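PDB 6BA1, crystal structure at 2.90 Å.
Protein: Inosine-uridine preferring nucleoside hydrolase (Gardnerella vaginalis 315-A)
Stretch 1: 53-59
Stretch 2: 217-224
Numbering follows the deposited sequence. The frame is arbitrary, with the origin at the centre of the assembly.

Stretch 1 53-59: AITDLLG
Stretch 2 217-224: TKAGKFLA

No hydrogen bond joins the two stretches among the atoms modelled; the closest touching residues are 161 positions apart in sequence, and the contact consists of apolar packing between the end of one helix and the beginning of another. Together the two sides bury 292 Å².

Residues 53-57 belong to a helix that begins earlier in the chain, with phi -56 to -79 and psi -37 to -55. Leu-57 N bonds to Ala-53 O (3.1 Å) and Leu-58 N to Ile-54 O (3.0 Å). Leu-58 adopts -78/-11, and Gly-59 turns to 102/24, closing the helix in a Schellman motif with Gly-59 N bonded to Asp-56 O at 3.0 Å. At these angles a CB would be jammed against the carbonyl oxygen of Leu-58, so the turn itself calls for glycine.

The second helix runs from Lys-218 through Ala-224 and continues beyond, with phi -58 to -68 and psi -35 to -57. Thr-217 (-97/167, chi1 p) is its N-cap: Thr-217 OG1 accepts from Gly-220 N at 2.8 Å, satisfying an amide that would otherwise lack a helical acceptor in the first turn. A CB on Gly-220 would lie 2.8 Å from that same Thr-217 OG1. Regular helical bonds follow, including Phe-222 N to Lys-218 O (3.2 Å) and Leu-223 N to Ala-219 O (3.0 Å). The helix axes approach to 10.9 Å, with N-to-C directions 138° apart, oblique but nearer antiparallel than parallel. The register is set by Leu-58 CA and Ala-219 CA, 5.8 Å apart.

Leu-57 is the centre of the packing. Its CB points toward the second stretch, and chi1 t with chi2 p places Leu-57 CD2 3.6 Å from Phe-222 CB and 4.1 Å from Ala-219 CA. Leu-57 CD1 lies 4.4 Å from CB of Lys-218, whose side chain is not modelled beyond that atom.

Phe-222 also points toward its partner, with chi1 t and chi2 72°. Its ring reaches back along the first helix to Ile-54, whose CG1 lies 3.7 Å from Phe-222 CZ; Ile-54 has chi1 m and chi2 at 147°, between wells. Ile-54 and Leu-57 both meet the ring obliquely.

Leu-58 leaves its backbone sideways, but with chi1 m and chi2 t its end comes nearer the second helix. Leu-58 CD2 rests 3.9 Å from Ala-219 CB, the small methyl accompanying the close backbone approach here, and 4.4 Å from CD1 of Leu-223 (chi1 m, chi2 t). These dispersion contacts exclude water from aliphatic and aromatic surface.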

# COMPACT_ATOMS: atom_id res chain seq x y z
N ALA A 53 -0.19 -24.45 -29.28
CA ALA A 53 -1.08 -24.10 -30.39
C ALA A 53 -1.00 -22.63 -30.82
O ALA A 53 -1.05 -22.31 -32.01
CB ALA A 53 -2.51 -24.46 -30.05
N ILE A 54 -0.88 -21.74 -29.83
CA ILE A 54 -0.89 -20.29 -30.07
C ILE A 54 0.47 -19.81 -30.58
O ILE A 54 0.52 -19.01 -31.52
CB ILE A 54 -1.37 -19.53 -28.81
CG1 ILE A 54 -2.88 -19.77 -28.63
CG2 ILE A 54 -1.11 -18.03 -28.90
CD1 ILE A 54 -3.35 -19.82 -27.19
N THR A 55 1.55 -20.28 -29.96
CA THR A 55 2.90 -19.97 -30.43
C THR A 55 3.09 -20.36 -31.90
O THR A 55 3.69 -19.60 -32.68
CB THR A 55 3.99 -20.65 -29.58
OG1 THR A 55 3.66 -22.03 -29.37
CG2 THR A 55 4.14 -19.95 -28.26
N ASP A 56 2.57 -21.54 -32.27
CA ASP A 56 2.49 -21.97 -33.67
C ASP A 56 1.72 -20.96 -34.52
O ASP A 56 2.26 -20.46 -35.51
CB ASP A 56 1.81 -23.35 -33.79
CG ASP A 56 2.72 -24.51 -33.42
OD1 ASP A 56 3.75 -24.30 -32.74
OD2 ASP A 56 2.40 -25.65 -33.82
N LEU A 57 0.49 -20.65 -34.11
CA LEU A 57 -0.40 -19.77 -34.90
C LEU A 57 0.20 -18.39 -35.22
O LEU A 57 -0.02 -17.86 -36.31
CB LEU A 57 -1.75 -19.58 -34.20
CG LEU A 57 -2.86 -18.95 -35.05
CD1 LEU A 57 -3.54 -19.99 -35.92
CD2 LEU A 57 -3.88 -18.23 -34.19
N LEU A 58 0.94 -17.82 -34.27
CA LEU A 58 1.54 -16.49 -34.44
C LEU A 58 2.81 -16.48 -35.32
O LEU A 58 3.30 -15.41 -35.72
CB LEU A 58 1.84 -15.88 -33.06
CG LEU A 58 0.61 -15.69 -32.16
CD1 LEU A 58 1.04 -15.47 -30.71
CD2 LEU A 58 -0.27 -14.56 -32.64
N GLY A 59 3.32 -17.68 -35.61
CA GLY A 59 4.46 -17.87 -36.50
C GLY A 59 5.77 -18.14 -35.78
O GLY A 59 6.84 -17.88 -36.34
N THR A 217 -5.88 -11.76 -41.10
CA THR A 217 -4.98 -12.91 -40.94
C THR A 217 -5.60 -13.99 -40.05
O THR A 217 -6.61 -13.76 -39.39
CB THR A 217 -3.62 -12.49 -40.36
OG1 THR A 217 -3.82 -11.81 -39.12
CG2 THR A 217 -2.88 -11.58 -41.33
N LYS A 218 -4.98 -15.17 -40.07
CA LYS A 218 -5.33 -16.26 -39.16
C LYS A 218 -5.19 -15.78 -37.71
O LYS A 218 -6.11 -15.95 -36.90
CB LYS A 218 -4.46 -17.50 -39.41
N ALA A 219 -4.06 -15.14 -37.41
CA ALA A 219 -3.75 -14.61 -36.07
C ALA A 219 -4.64 -13.43 -35.66
O ALA A 219 -5.11 -13.37 -34.52
CB ALA A 219 -2.28 -14.22 -35.99
N GLY A 220 -4.83 -12.48 -36.58
CA GLY A 220 -5.67 -11.30 -36.33
C GLY A 220 -7.09 -11.65 -35.94
O GLY A 220 -7.62 -11.12 -34.97
N LYS A 221 -7.70 -12.56 -36.71
CA LYS A 221 -9.06 -13.05 -36.43
C LYS A 221 -9.13 -13.82 -35.10
O LYS A 221 -10.12 -13.70 -34.37
CB LYS A 221 -9.58 -13.93 -37.58
CG LYS A 221 -11.03 -14.37 -37.45
CD LYS A 221 -11.27 -15.64 -38.27
CE LYS A 221 -12.52 -16.42 -37.91
NZ LYS A 221 -13.72 -15.57 -37.61
N PHE A 222 -8.09 -14.59 -34.78
CA PHE A 222 -8.02 -15.34 -33.52
C PHE A 222 -8.02 -14.43 -32.29
O PHE A 222 -8.88 -14.56 -31.41
CB PHE A 222 -6.79 -16.26 -33.50
CG PHE A 222 -6.46 -16.80 -32.12
CD1 PHE A 222 -7.25 -17.77 -31.53
CD2 PHE A 222 -5.34 -16.32 -31.43
CE1 PHE A 222 -6.95 -18.25 -30.26
CE2 PHE A 222 -5.05 -16.80 -30.16
CZ PHE A 222 -5.85 -17.76 -29.57
N LEU A 223 -7.04 -13.52 -32.23
CA LEU A 223 -6.89 -12.61 -31.10
C LEU A 223 -8.12 -11.73 -30.89
O LEU A 223 -8.47 -11.42 -29.75
CB LEU A 223 -5.63 -11.73 -31.26
CG LEU A 223 -4.27 -12.44 -31.20
CD1 LEU A 223 -3.17 -11.46 -31.54
CD2 LEU A 223 -4.03 -13.06 -29.82
N ALA A 224 -8.76 -11.33 -31.99
CA ALA A 224 -10.00 -10.55 -31.93
C ALA A 224 -11.15 -11.36 -31.35
O ALA A 224 -11.78 -10.94 -30.38
CB ALA A 224 -10.37 -10.03 -33.32